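Local coordinates for protein short-chain dehydrogenase/reductase SDR (Burkholderia phymatum, PDB 5IG2) that binds NAD in a Rossmann-type fold and probably acts as an oxidoreductase on the CH-OH group of its substrate, at residues F10-K15 and A35-K40; F89-L94 and L138-A143; G104-E109 and T221-A226; S24-A29 and A197-G202. All coordinates share one frame; numbering follows the deposited sequence. Where two conformers were deposited one is given.

Contact 1: F10-K15 and A35-K40; sequences FEFDGK and ASLGMK
Leu37 lies beside Phe12, and the two side chains point the same way. Its CD1 sits over one face of the Phe12 ring, displaced toward the rim, in a CH-pi contact 4.2 Å from the ring centroid. Phe10 CD1 covers the opposite face, which leaves the ring sandwiched. Leu37 O also takes a CA-H...O contact from Asp13 CA at 3.2 Å. Gly38 closes helix 25-36 in a Schellman motif with positive phi. Its bare CA leaves room for the Asp13 carboxylate. Gly38 O accepts from Gly14 N at 2.9 Å. Gly14 belongs to a type II turn from Phe12 to Lys15. Next, Met39 crosses the Phe12 side chain. Its SD makes an oblique Met-aromatic contact, 3.9 Å from Phe12 CD1. A bend at chi3 (75°) places Met39 CE against Lys15 CB at 3.7 Å. Lys40 N then donates to Lys15 O at 2.8 Å. This bond sits where strands 16-20 and 40-45, parallel neighbours in the sheet, begin. Phe250 of helix 242-254 packs on Phe12, Leu37 and Met39. Leu94 of strand 94-97 touches Phe12 and Met39.

Contact 2: F89-L94 and L138-A143; sequences FGKVHL and LGQNEA
Lys91 and Gln140 face each other with CA atoms 7.8 Å apart, and the two short runs of backbone differ in direction by 32°. Gln140 reaches across with its chain extended beyond CG. Its carboxamide grips both polar backbone atoms of Val92. Gln140 OE1 accepts from Val92 N at 3.0 Å, in the amide plane and on a lone pair. Gln140 NE2 donates to Val92 O, also at 3.0 Å. A water links the same OE1 to Gly90 O. Glu142 divides its carboxylate between two partners. OE1 uses its syn lone pair in a salt bridge to Lys91 NZ at 2.8 Å. OE2 is met by His93 NE2 at 2.9 Å from above the carboxylate plane, with ring and carboxylate turned 50° apart. His93 ND1 bonds to Val16 N, consistent with a neutral ring protonated at NE2. The arrangement joins two helix-to-strand loops of the Rossmann fold. They lead into the neighbouring parallel strands 94-97 and 144-149, and His93 - Glu142 is a His-carboxylate pair.

Contact 3: G104-E109 and T221-A226; sequences GGFLWE and TRSQLA
Glu109 OE1 accepts two hydroxyl hydrogen bonds from opposite faces of its carboxylate plane. Ser223 OG donates to Glu109 OE1 at 2.6 Å, and Thr221 OG1 does so at 2.7 Å. Each hydroxyl also accepts a backbone N-H. Ser223 OG takes Phe106 N at 2.8 Å in a nearly straight bond (166°). Thr221 OG1 takes Gln224 N at 3.2 Å. In return, Gln224 OE1 accepts from Thr221 N at 2.9 Å. Glu109 OE2 receives a hydrogen bond from a water that accepts from Ser223 N. A second water donates to Phe106 O, accepts from Gln224 NE2 and bonds only weakly to Gly104 O. Ser223 CB stands over the centre of the Phe106 ring in a CH-pi contact, 3.6 Å from the centroid. Arg222 NH1 approaches the same ring obliquely, 3.4 Å from CZ. Gln224 CG packs on Gly105 CA. Beyond this contact, Leu107 N bonds to Asp181 of the second subunit, and Phe106 packs on Ala185 of that subunit. The nearby Glu109 carboxylate may interact favourably with the dipole of helix 222-236. Thr221 at the N-cap and Gln224 form a capping box at the start of that helix.

Contact 4: S24-A29 and A197-G202; sequences SGFGRA and AFVPTG. With NAD (nicotinamide-adenine-dinucleotide), chain F.
The Phe26 ring meets Val199 at its edge, with CB close to the ring plane and 3.6 Å from CE1. Over the centre of one face stands NAD O2N, 4.2 Å above the plane. Thr201 CG2 comes to the ring obliquely, and the two side chains cross at about a right angle. The flat nicotinamide carboxamide pairs with the backbone of Val199. Val199 N donates to NAD O7N at 2.8 Å, and NAD N7N donates to Val199 O at 3.1 Å. Two bonds thus fix the rotation of the amide. Ser24 to Gly27 form the later part of the glycine-rich TGxxxGxG motif of short-chain dehydrogenases, which leads into helix 25-36. Residues 197-202 lie in the loop after strand 189-194 and bring the second set of cofactor contacts. Both segments hold the diphosphate. Phe26 N donates to NAD O1N at 2.9 Å. Gly25 has no side chain, and O1N lies close to its CA, which also packs on Thr201 CG2. Thr201 OG1 stands between its own N and C (chi1 67°) and donates to NAD O2N at 2.6 Å. On the other phosphate, NAD O2A accepts from Ser24 OG at 2.5 Å and from Gly202 N at 2.9 Å. Gly202 O bonds to Arg208, which itself reaches NAD. Arg28, one turn along the helix, bonds to Thr57 of the third subunit.

Contact 4 is the buried one, and the cofactor supplies most of its polar partners. Contact 1 lies at the surface, while contacts 2 and 3 are partly buried. Contacts 1 and 4 share helix 25-36: contact 4 uses its start, contact 1 its end. Contacts 1 and 2 touch, through Lys15 on His93 and Lys40 on Phe89, and their centres are 13 Å apart. Contact 3 lies on the opposite side of the chain's centre from both, near a subunit interface. The chemistry differs accordingly. Contact 1 mixes backbone bonds with apolar side chains. Contact 2 relies on charged and amide side chains, and contact 3 on hydroxyls, a carboxylate and waters.

Contact 1: F10-K15 and A35-K40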
loop_
_atom_site.group_PDB
_atom_site.type_symbol
_atom_site.label_atom_id
_atom_site.label_comp_id
_atom_site.label_asym_id
_atom_site.label_seq_id
_atom_site.Cartn_x
_atom_site.Cartn_y
_atom_site.Cartn_z
ATOM N N PHE B 10 55.626 12.837 -4.999
ATOM C CA PHE B 10 55.591 12.096 -6.256
ATOM C C PHE B 10 54.368 12.511 -7.064
ATOM O O PHE B 10 53.254 12.565 -6.536
ATOM C CB PHE B 10 55.563 10.593 -5.974
ATOM C CG PHE B 10 55.796 9.739 -7.185
ATOM C CD1 PHE B 10 54.740 9.371 -8.006
ATOM C CD2 PHE B 10 57.070 9.287 -7.492
ATOM C CE1 PHE B 10 54.961 8.581 -9.125
ATOM C CE2 PHE B 10 57.297 8.496 -8.601
ATOM C CZ PHE B 10 56.245 8.140 -9.418
ATOM N N GLU B 11 54.581 12.819 -8.343
ATOM C CA GLU B 11 53.510 13.281 -9.220
ATOM C C GLU B 11 52.910 12.105 -9.984
ATOM O O GLU B 11 53.637 11.269 -10.533
ATOM C CB GLU B 11 54.040 14.337 -10.190
ATOM C CG GLU B 11 54.545 15.594 -9.496
ATOM C CD GLU B 11 55.493 16.428 -10.360
ATOM O OE1 GLU B 11 55.493 16.272 -11.611
ATOM O OE2 GLU B 11 56.239 17.249 -9.770
ATOM N N PHE B 12 51.585 12.042 -10.017
ATOM C CA PHE B 12 50.881 10.950 -10.677
ATOM C C PHE B 12 50.173 11.359 -11.961
ATOM O O PHE B 12 50.174 10.595 -12.928
ATOM C CB PHE B 12 49.851 10.335 -9.717
ATOM C CG PHE B 12 50.448 9.784 -8.454
ATOM C CD1 PHE B 12 51.026 8.531 -8.436
ATOM C CD2 PHE B 12 50.416 10.519 -7.281
ATOM C CE1 PHE B 12 51.571 8.025 -7.267
ATOM C CE2 PHE B 12 50.957 10.017 -6.112
ATOM C CZ PHE B 12 51.531 8.766 -6.105
ATOM N N ASP B 13 49.550 12.535 -11.994
ATOM C CA ASP B 13 48.710 12.902 -13.125
ATOM C C ASP B 13 49.540 12.959 -14.399
ATOM O O ASP B 13 50.575 13.627 -14.445
ATOM C CB ASP B 13 48.047 14.250 -12.858
ATOM C CG ASP B 13 46.883 14.526 -13.794
ATOM O OD1 ASP B 13 46.777 13.852 -14.841
ATOM O OD2 ASP B 13 46.080 15.428 -13.487
ATOM N N GLY B 14 49.086 12.243 -15.431
ATOM C CA GLY B 14 49.800 12.160 -16.687
ATOM C C GLY B 14 50.929 11.149 -16.737
ATOM O O GLY B 14 51.528 10.972 -17.808
ATOM N N LYS B 15 51.248 10.485 -15.621
ATOM C CA LYS B 15 52.295 9.472 -15.559
ATOM C C LYS B 15 51.740 8.086 -15.904
ATOM O O LYS B 15 50.528 7.862 -15.934
ATOM C CB LYS B 15 52.934 9.451 -14.175
ATOM C CG LYS B 15 53.416 10.807 -13.696
ATOM C CD LYS B 15 54.492 11.359 -14.586
ATOM C CE LYS B 15 55.028 12.661 -14.035
ATOM N NZ LYS B 15 56.134 13.169 -14.903
ATOM N N ALA B 35 43.745 5.545 -12.213
ATOM C CA ALA B 35 42.841 6.250 -13.120
ATOM C C ALA B 35 42.307 7.526 -12.487
ATOM O O ALA B 35 42.276 8.577 -13.135
ATOM C CB ALA B 35 41.681 5.345 -13.532
ATOM N N SER B 36 41.888 7.461 -11.217
ATOM C CA SER B 36 41.323 8.637 -10.556
ATOM C C SER B 36 42.340 9.759 -10.392
ATOM O O SER B 36 41.947 10.917 -10.215
ATOM C CB SER B 36 40.751 8.259 -9.187
ATOM O OG SER B 36 41.775 7.941 -8.261
ATOM N N LEU B 37 43.628 9.443 -10.427
ATOM C CA LEU B 37 44.676 10.444 -10.317
ATOM C C LEU B 37 45.139 10.941 -11.675
ATOM O O LEU B 37 46.015 11.811 -11.735
ATOM C CB LEU B 37 45.870 9.876 -9.538
ATOM C CG LEU B 37 45.592 9.575 -8.063
ATOM C CD1 LEU B 37 46.803 8.935 -7.405
ATOM C CD2 LEU B 37 45.157 10.838 -7.311
ATOM N N GLY B 38 44.580 10.406 -12.756
ATOM C CA GLY B 38 44.965 10.825 -14.086
ATOM C C GLY B 38 46.120 10.061 -14.684
ATOM O O GLY B 38 46.723 10.541 -15.651
ATOM N N MET B 39 46.446 8.889 -14.148
ATOM C CA MET B 39 47.528 8.090 -14.705
ATOM C C MET B 39 47.067 7.334 -15.946
ATOM O O MET B 39 45.902 6.948 -16.066
ATOM C CB MET B 39 48.054 7.093 -13.674
ATOM C CG MET B 39 48.438 7.687 -12.333
ATOM S SD MET B 39 49.515 6.540 -11.440
ATOM C CE MET B 39 51.028 6.801 -12.377
ATOM N N LYS B 40 48.000 7.142 -16.880
ATOM C CA LYS B 40 47.809 6.213 -17.989
ATOM C C LYS B 40 48.139 4.808 -17.510
ATOM O O LYS B 40 49.096 4.614 -16.761
ATOM C CB LYS B 40 48.701 6.606 -19.164
ATOM C CG LYS B 40 48.442 8.027 -19.660
ATOM C CD LYS B 40 49.537 8.520 -20.581
ATOM C CE LYS B 40 49.273 9.951 -21.003
ATOM N NZ LYS B 40 50.191 10.386 -22.084
#

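Contact 2: F89-L94 and L138-A143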
loop_
_atom_site.group_PDB
_atom_site.type_symbol
_atom_site.label_atom_id
_atom_site.label_comp_id
_atom_site.label_asym_id
_atom_site.label_seq_id
_atom_site.Cartn_x
_atom_site.Cartn_y
_atom_site.Cartn_z
ATOM N N PHE B 89 52.582 4.402 -24.519
ATOM C CA PHE B 89 52.684 5.641 -23.767
ATOM C C PHE B 89 54.090 6.215 -23.661
ATOM O O PHE B 89 54.247 7.289 -23.069
ATOM C CB PHE B 89 52.119 5.446 -22.352
ATOM C CG PHE B 89 50.685 5.014 -22.326
ATOM C CD1 PHE B 89 49.703 5.792 -22.921
ATOM C CD2 PHE B 89 50.314 3.834 -21.693
ATOM C CE1 PHE B 89 48.373 5.401 -22.888
ATOM C CE2 PHE B 89 48.981 3.435 -21.663
ATOM C CZ PHE B 89 48.011 4.222 -22.256
ATOM N N GLY B 90 55.114 5.536 -24.186
ATOM C CA GLY B 90 56.458 6.086 -24.259
ATOM C C GLY B 90 57.281 6.053 -22.982
ATOM O O GLY B 90 58.504 6.237 -23.053
ATOM N N LYS B 91 56.660 5.830 -21.825
ATOM C CA LYS B 91 57.316 5.936 -20.530
ATOM C C LYS B 91 56.700 4.907 -19.596
ATOM O O LYS B 91 55.576 4.449 -19.810
ATOM C CB LYS B 91 57.144 7.328 -19.900
ATOM C CG LYS B 91 57.490 8.528 -20.775
ATOM C CD LYS B 91 58.970 8.862 -20.704
ATOM C CE LYS B 91 59.276 10.199 -21.380
ATOM N NZ LYS B 91 58.614 11.352 -20.691
ATOM N N VAL B 92 57.442 4.561 -18.544
ATOM C CA VAL B 92 56.906 3.831 -17.397
ATOM C C VAL B 92 57.382 4.543 -16.135
ATOM O O VAL B 92 58.590 4.693 -15.925
ATOM C CB VAL B 92 57.348 2.357 -17.378
ATOM C CG1 VAL B 92 56.758 1.659 -16.159
ATOM C CG2 VAL B 92 56.937 1.651 -18.659
ATOM N N HIS B 93 56.443 4.986 -15.299
ATOM C CA HIS B 93 56.803 5.708 -14.085
ATOM C C HIS B 93 56.510 4.950 -12.811
ATOM O O HIS B 93 57.210 5.142 -11.813
ATOM C CB HIS B 93 56.072 7.049 -14.025
ATOM C CG HIS B 93 56.398 7.948 -15.167
ATOM N ND1 HIS B 93 55.538 8.145 -16.221
ATOM C CD2 HIS B 93 57.501 8.683 -15.436
ATOM C CE1 HIS B 93 56.088 8.983 -17.081
ATOM N NE2 HIS B 93 57.281 9.322 -16.629
ATOM N N LEU B 94 55.487 4.109 -12.823
ATOM C CA LEU B 94 55.072 3.357 -11.651
ATOM C C LEU B 94 54.887 1.902 -12.054
ATOM O O LEU B 94 54.180 1.614 -13.024
ATOM C CB LEU B 94 53.774 3.946 -11.094
ATOM C CG LEU B 94 53.315 3.585 -9.692
ATOM C CD1 LEU B 94 54.463 3.686 -8.702
ATOM C CD2 LEU B 94 52.169 4.511 -9.305
ATOM N N LEU B 138 65.511 3.851 -14.928
ATOM C CA LEU B 138 66.770 4.550 -14.688
ATOM C C LEU B 138 67.187 5.376 -15.904
ATOM O O LEU B 138 67.725 6.480 -15.760
ATOM C CB LEU B 138 67.860 3.547 -14.312
ATOM C CG LEU B 138 67.662 2.861 -12.958
ATOM C CD1 LEU B 138 68.565 1.650 -12.816
ATOM C CD2 LEU B 138 67.920 3.853 -11.839
ATOM N N GLY B 139 66.942 4.864 -17.111
ATOM C CA GLY B 139 67.340 5.584 -18.309
ATOM C C GLY B 139 66.500 6.804 -18.629
ATOM O O GLY B 139 66.924 7.624 -19.452
ATOM N N GLN B 140 65.334 6.949 -18.001
ATOM C CA GLN B 140 64.444 8.062 -18.320
ATOM C C GLN B 140 64.857 9.381 -17.671
ATOM O O GLN B 140 64.426 10.440 -18.142
ATOM C CB GLN B 140 63.004 7.711 -17.918
ATOM C CG GLN B 140 62.355 6.675 -18.827
ATOM C CD GLN B 140 61.004 6.186 -18.322
ATOM O OE1 GLN B 140 60.273 5.514 -19.045
ATOM N NE2 GLN B 140 60.680 6.499 -17.072
ATOM N N ASN B 141 65.681 9.352 -16.619
ATOM C CA ASN B 141 66.034 10.555 -15.855
ATOM C C ASN B 141 64.791 11.252 -15.306
ATOM O O ASN B 141 64.697 12.481 -15.290
ATOM C CB ASN B 141 66.871 11.525 -16.686
ATOM C CG ASN B 141 68.203 10.950 -17.061
ATOM O OD1 ASN B 141 68.730 10.088 -16.365
ATOM N ND2 ASN B 141 68.761 11.420 -18.167
ATOM N N GLU B 142 63.826 10.461 -14.857
ATOM C CA GLU B 142 62.593 10.980 -14.298
ATOM C C GLU B 142 62.304 10.255 -12.997
ATOM O O GLU B 142 62.786 9.143 -12.765
ATOM C CB GLU B 142 61.406 10.794 -15.247
ATOM C CG GLU B 142 61.443 11.656 -16.474
ATOM C CD GLU B 142 60.222 11.453 -17.343
ATOM O OE1 GLU B 142 60.400 11.170 -18.548
ATOM O OE2 GLU B 142 59.088 11.568 -16.822
ATOM N N ALA B 143 61.505 10.902 -12.151
ATOM C CA ALA B 143 60.991 10.238 -10.962
ATOM C C ALA B 143 60.230 8.982 -11.365
ATOM O O ALA B 143 59.389 9.012 -12.270
ATOM C CB ALA B 143 60.084 11.181 -10.174
HETATM O O HOH W 1 60.770 5.488 -21.659
#

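Contact 3: G104-E109 and T221-A226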
loop_
_atom_site.group_PDB
_atom_site.type_symbol
_atom_site.label_atom_id
_atom_site.label_comp_id
_atom_site.label_asym_id
_atom_site.label_seq_id
_atom_site.Cartn_x
_atom_site.Cartn_y
_atom_site.Cartn_z
ATOM N N GLY B 104 48.725 -24.117 0.305
ATOM C CA GLY B 104 48.891 -24.370 1.724
ATOM C C GLY B 104 48.958 -25.854 2.032
ATOM O O GLY B 104 48.900 -26.700 1.136
ATOM N N GLY B 105 49.061 -26.151 3.319
ATOM C CA GLY B 105 49.209 -27.510 3.792
ATOM C C GLY B 105 50.569 -27.725 4.430
ATOM O O GLY B 105 51.495 -26.925 4.279
ATOM N N PHE B 106 50.665 -28.815 5.196
ATOM C CA PHE B 106 51.942 -29.222 5.781
ATOM C C PHE B 106 53.035 -29.147 4.727
ATOM O O PHE B 106 52.863 -29.638 3.609
ATOM C CB PHE B 106 51.863 -30.651 6.325
ATOM C CG PHE B 106 51.029 -30.802 7.559
ATOM C CD1 PHE B 106 50.759 -29.713 8.376
ATOM C CD2 PHE B 106 50.528 -32.049 7.911
ATOM C CE1 PHE B 106 49.988 -29.865 9.524
ATOM C CE2 PHE B 106 49.758 -32.213 9.059
ATOM C CZ PHE B 106 49.488 -31.118 9.868
ATOM N N LEU B 107 54.168 -28.543 5.092
ATOM C CA LEU B 107 55.150 -28.152 4.080
ATOM C C LEU B 107 55.599 -29.333 3.226
ATOM O O LEU B 107 55.703 -29.210 1.998
ATOM C CB LEU B 107 56.347 -27.490 4.746
ATOM C CG LEU B 107 57.274 -26.774 3.761
ATOM C CD1 LEU B 107 56.514 -25.660 3.025
ATOM C CD2 LEU B 107 58.490 -26.236 4.511
ATOM N N TRP B 108 55.851 -30.488 3.847
ATOM C CA TRP B 108 56.365 -31.650 3.118
ATOM C C TRP B 108 55.309 -32.333 2.252
ATOM O O TRP B 108 55.669 -33.139 1.388
ATOM C CB TRP B 108 56.954 -32.681 4.087
ATOM C CG TRP B 108 55.956 -33.150 5.107
ATOM C CD1 TRP B 108 55.092 -34.210 4.999
ATOM C CD2 TRP B 108 55.702 -32.553 6.384
ATOM N NE1 TRP B 108 54.315 -34.305 6.135
ATOM C CE2 TRP B 108 54.666 -33.297 6.997
ATOM C CE3 TRP B 108 56.246 -31.455 7.067
ATOM C CZ2 TRP B 108 54.170 -32.986 8.267
ATOM C CZ3 TRP B 108 55.750 -31.142 8.325
ATOM C CH2 TRP B 108 54.725 -31.909 8.916
ATOM N N GLU B 109 54.021 -32.048 2.458
ATOM C CA GLU B 109 52.994 -32.665 1.626
ATOM C C GLU B 109 52.815 -31.980 0.276
ATOM O O GLU B 109 52.186 -32.564 -0.609
ATOM C CB GLU B 109 51.655 -32.673 2.361
ATOM C CG GLU B 109 51.668 -33.551 3.589
ATOM C CD GLU B 109 50.332 -33.562 4.305
ATOM O OE1 GLU B 109 49.538 -32.633 4.089
ATOM O OE2 GLU B 109 50.087 -34.499 5.088
ATOM N N THR B 221 45.473 -33.274 0.418
ATOM C CA THR B 221 45.537 -33.927 1.721
ATOM C C THR B 221 44.621 -33.232 2.722
ATOM O O THR B 221 44.120 -32.133 2.485
ATOM C CB THR B 221 46.966 -33.926 2.265
ATOM O OG1 THR B 221 47.364 -32.577 2.525
ATOM C CG2 THR B 221 47.936 -34.559 1.261
ATOM N N ARG B 222 44.433 -33.880 3.874
ATOM C CA ARG B 222 43.683 -33.267 4.970
ATOM C C ARG B 222 44.226 -31.880 5.322
ATOM O O ARG B 222 43.470 -30.905 5.401
ATOM C CB ARG B 222 43.714 -34.184 6.196
ATOM C CG ARG B 222 42.821 -33.717 7.326
ATOM C CD ARG B 222 43.283 -34.279 8.664
ATOM N NE ARG B 222 44.662 -33.875 8.926
ATOM C CZ ARG B 222 45.033 -32.643 9.281
ATOM N NH1 ARG B 222 46.317 -32.373 9.491
ATOM N NH2 ARG B 222 44.130 -31.678 9.425
ATOM N N SER B 223 45.543 -31.765 5.537
ATOM C CA SER B 223 46.092 -30.472 5.940
ATOM C C SER B 223 45.990 -29.440 4.817
ATOM O O SER B 223 45.890 -28.236 5.084
ATOM C CB SER B 223 47.546 -30.634 6.411
ATOM O OG SER B 223 48.477 -30.604 5.333
ATOM N N GLN B 224 46.013 -29.882 3.562
ATOM C CA GLN B 224 45.846 -28.934 2.466
ATOM C C GLN B 224 44.414 -28.425 2.410
ATOM O O GLN B 224 44.184 -27.225 2.242
ATOM C CB GLN B 224 46.262 -29.585 1.147
ATOM C CG GLN B 224 47.761 -29.861 1.119
ATOM C CD GLN B 224 48.197 -30.810 0.020
ATOM O OE1 GLN B 224 47.369 -31.412 -0.667
ATOM N NE2 GLN B 224 49.522 -30.952 -0.146
ATOM N N LEU B 225 43.440 -29.321 2.570
ATOM C CA LEU B 225 42.043 -28.901 2.629
ATOM C C LEU B 225 41.812 -27.912 3.764
ATOM O O LEU B 225 41.117 -26.900 3.586
ATOM C CB LEU B 225 41.139 -30.124 2.801
ATOM C CG LEU B 225 41.097 -31.081 1.613
ATOM C CD1 LEU B 225 40.448 -32.387 2.028
ATOM C CD2 LEU B 225 40.363 -30.450 0.446
ATOM N N ALA B 226 42.375 -28.198 4.942
ATOM C CA ALA B 226 42.167 -27.326 6.094
ATOM C C ALA B 226 42.789 -25.955 5.860
ATOM O O ALA B 226 42.182 -24.926 6.180
ATOM C CB ALA B 226 42.747 -27.981 7.346
HETATM O O HOH W 2 50.989 -29.250 1.692
HETATM O O HOH W 3 47.495 -33.925 5.739
#

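Contact 4: S24-A29 and A197-G202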
loop_
_atom_site.group_PDB
_atom_site.type_symbol
_atom_site.label_atom_id
_atom_site.label_comp_id
_atom_site.label_asym_id
_atom_site.label_seq_id
_atom_site.Cartn_x
_atom_site.Cartn_y
_atom_site.Cartn_z
ATOM N N SER B 24 41.925 -8.316 -10.782
ATOM C CA SER B 24 41.208 -8.650 -9.559
ATOM C C SER B 24 41.903 -7.970 -8.388
ATOM O O SER B 24 43.011 -7.449 -8.524
ATOM C CB SER B 24 41.153 -10.174 -9.382
ATOM O OG SER B 24 40.511 -10.567 -8.183
ATOM N N GLY B 25 41.216 -7.952 -7.244
ATOM C CA GLY B 25 41.845 -7.622 -5.963
ATOM C C GLY B 25 42.645 -6.329 -5.941
ATOM O O GLY B 25 42.193 -5.282 -6.421
ATOM N N PHE B 26 43.849 -6.391 -5.351
ATOM C CA PHE B 26 44.677 -5.191 -5.205
ATOM C C PHE B 26 44.996 -4.564 -6.554
ATOM O O PHE B 26 44.957 -3.337 -6.699
ATOM C CB PHE B 26 46.003 -5.498 -4.497
ATOM C CG PHE B 26 45.866 -6.046 -3.096
ATOM C CD1 PHE B 26 44.709 -5.868 -2.356
ATOM C CD2 PHE B 26 46.925 -6.738 -2.520
ATOM C CE1 PHE B 26 44.607 -6.382 -1.068
ATOM C CE2 PHE B 26 46.831 -7.253 -1.241
ATOM C CZ PHE B 26 45.672 -7.069 -0.508
ATOM N N GLY B 27 45.365 -5.381 -7.538
ATOM C CA GLY B 27 45.779 -4.821 -8.814
ATOM C C GLY B 27 44.685 -3.987 -9.451
ATOM O O GLY B 27 44.925 -2.865 -9.918
ATOM N N ARG B 28 43.461 -4.519 -9.452
ATOM C CA ARG B 28 42.321 -3.772 -9.966
ATOM C C ARG B 28 42.125 -2.469 -9.198
ATOM O O ARG B 28 41.828 -1.428 -9.795
ATOM C CB ARG B 28 41.080 -4.647 -9.880
ATOM C CG ARG B 28 39.804 -4.015 -10.366
ATOM C CD ARG B 28 38.693 -5.062 -10.288
ATOM N NE ARG B 28 37.391 -4.564 -10.720
ATOM C CZ ARG B 28 36.512 -3.974 -9.914
ATOM N NH1 ARG B 28 36.796 -3.799 -8.632
ATOM N NH2 ARG B 28 35.354 -3.555 -10.391
ATOM N N ALA B 29 42.296 -2.508 -7.870
ATOM C CA ALA B 29 42.134 -1.307 -7.052
ATOM C C ALA B 29 43.245 -0.291 -7.320
ATOM O O ALA B 29 42.992 0.923 -7.330
ATOM C CB ALA B 29 42.093 -1.693 -5.572
ATOM N N ALA B 197 47.673 -7.603 5.527
ATOM C CA ALA B 197 47.019 -8.770 6.097
ATOM C C ALA B 197 45.814 -9.122 5.225
ATOM O O ALA B 197 45.647 -8.597 4.121
ATOM C CB ALA B 197 46.632 -8.515 7.552
ATOM N N PHE B 198 44.948 -10.006 5.709
ATOM C CA PHE B 198 43.895 -10.549 4.852
ATOM C C PHE B 198 42.932 -9.460 4.382
ATOM O O PHE B 198 42.453 -8.650 5.181
ATOM C CB PHE B 198 43.126 -11.640 5.593
ATOM C CG PHE B 198 43.994 -12.739 6.114
ATOM C CD1 PHE B 198 44.571 -13.649 5.247
ATOM C CD2 PHE B 198 44.227 -12.867 7.475
ATOM C CE1 PHE B 198 45.365 -14.665 5.729
ATOM C CE2 PHE B 198 45.012 -13.873 7.957
ATOM C CZ PHE B 198 45.587 -14.777 7.085
ATOM N N VAL B 199 42.647 -9.458 3.081
ATOM C CA VAL B 199 41.732 -8.519 2.426
ATOM C C VAL B 199 40.855 -9.320 1.470
ATOM O O VAL B 199 41.384 -10.209 0.779
ATOM C CB VAL B 199 42.508 -7.435 1.657
ATOM C CG1 VAL B 199 41.553 -6.539 0.883
ATOM C CG2 VAL B 199 43.366 -6.621 2.601
ATOM N N PRO B 200 39.514 -9.056 1.374
ATOM C CA PRO B 200 38.688 -9.803 0.411
ATOM C C PRO B 200 39.140 -9.620 -1.031
ATOM O O PRO B 200 38.958 -8.550 -1.619
ATOM C CB PRO B 200 37.278 -9.229 0.629
ATOM C CG PRO B 200 37.289 -8.701 2.014
ATOM C CD PRO B 200 38.688 -8.169 2.219
ATOM N N THR B 201 39.750 -10.659 -1.601
ATOM C CA THR B 201 40.143 -10.703 -3.011
ATOM C C THR B 201 39.915 -12.127 -3.512
ATOM O O THR B 201 39.275 -12.944 -2.842
ATOM C CB THR B 201 41.617 -10.312 -3.218
ATOM O OG1 THR B 201 42.449 -11.315 -2.626
ATOM C CG2 THR B 201 41.939 -8.954 -2.607
ATOM N N GLY B 202 40.480 -12.441 -4.679
ATOM C CA GLY B 202 40.457 -13.785 -5.216
ATOM C C GLY B 202 41.632 -14.654 -4.818
ATOM O O GLY B 202 41.758 -15.764 -5.345
HETATM P PA NAD F . 43.608 -11.823 -6.584
HETATM O O1A NAD F . 43.434 -13.259 -6.887
HETATM O O2A NAD F . 42.283 -11.063 -6.419
HETATM O O5B NAD F . 44.509 -11.052 -7.647
HETATM C C5B NAD F . 45.767 -11.600 -8.085
HETATM C C4B NAD F . 45.742 -11.605 -9.588
HETATM O O4B NAD F . 47.000 -12.115 -10.084
HETATM C C3B NAD F . 44.635 -12.458 -10.233
HETATM O O3B NAD F . 43.835 -11.687 -11.122
HETATM C C2B NAD F . 45.411 -13.543 -10.997
HETATM O O2B NAD F . 44.779 -13.908 -12.218
HETATM C C1B NAD F . 46.727 -12.830 -11.269
HETATM N N9A NAD F . 47.845 -13.720 -11.555
HETATM C C8A NAD F . 48.134 -14.917 -10.954
HETATM N N7A NAD F . 49.138 -15.561 -11.499
HETATM C C5A NAD F . 49.543 -14.725 -12.528
HETATM C C6A NAD F . 50.558 -14.836 -13.497
HETATM N N6A NAD F . 51.324 -15.921 -13.646
HETATM N N1A NAD F . 50.726 -13.805 -14.353
HETATM C C2A NAD F . 49.914 -12.745 -14.251
HETATM N N3A NAD F . 48.904 -12.538 -13.397
HETATM C C4A NAD F . 48.768 -13.576 -12.561
HETATM O O3 NAD F . 44.459 -11.659 -5.252
HETATM P PN NAD F . 45.108 -10.380 -4.547
HETATM O O1N NAD F . 44.605 -9.136 -5.183
HETATM O O2N NAD F . 44.931 -10.565 -3.089
HETATM O O5D NAD F . 46.635 -10.628 -4.922
HETATM C C5D NAD F . 47.536 -9.528 -5.179
HETATM C C4D NAD F . 48.766 -9.721 -4.327
HETATM O O4D NAD F . 48.462 -9.458 -2.936
HETATM C C3D NAD F . 49.390 -11.122 -4.371
HETATM O O3D NAD F . 50.804 -11.009 -4.483
HETATM C C2D NAD F . 49.024 -11.702 -3.003
HETATM O O2D NAD F . 49.969 -12.686 -2.603
HETATM C C1D NAD F . 49.102 -10.435 -2.165
HETATM N N1N NAD F . 48.431 -10.477 -0.778
HETATM C C2N NAD F . 47.109 -10.715 -0.704
HETATM C C3N NAD F . 46.473 -10.717 0.525
HETATM C C7N NAD F . 44.988 -10.818 0.681
HETATM O O7N NAD F . 44.515 -11.146 1.780
HETATM N N7N NAD F . 44.237 -10.663 -0.398
HETATM C C4N NAD F . 47.227 -10.460 1.664
HETATM C C5N NAD F . 48.582 -10.201 1.555
HETATM C C6N NAD F . 49.175 -10.220 0.317
#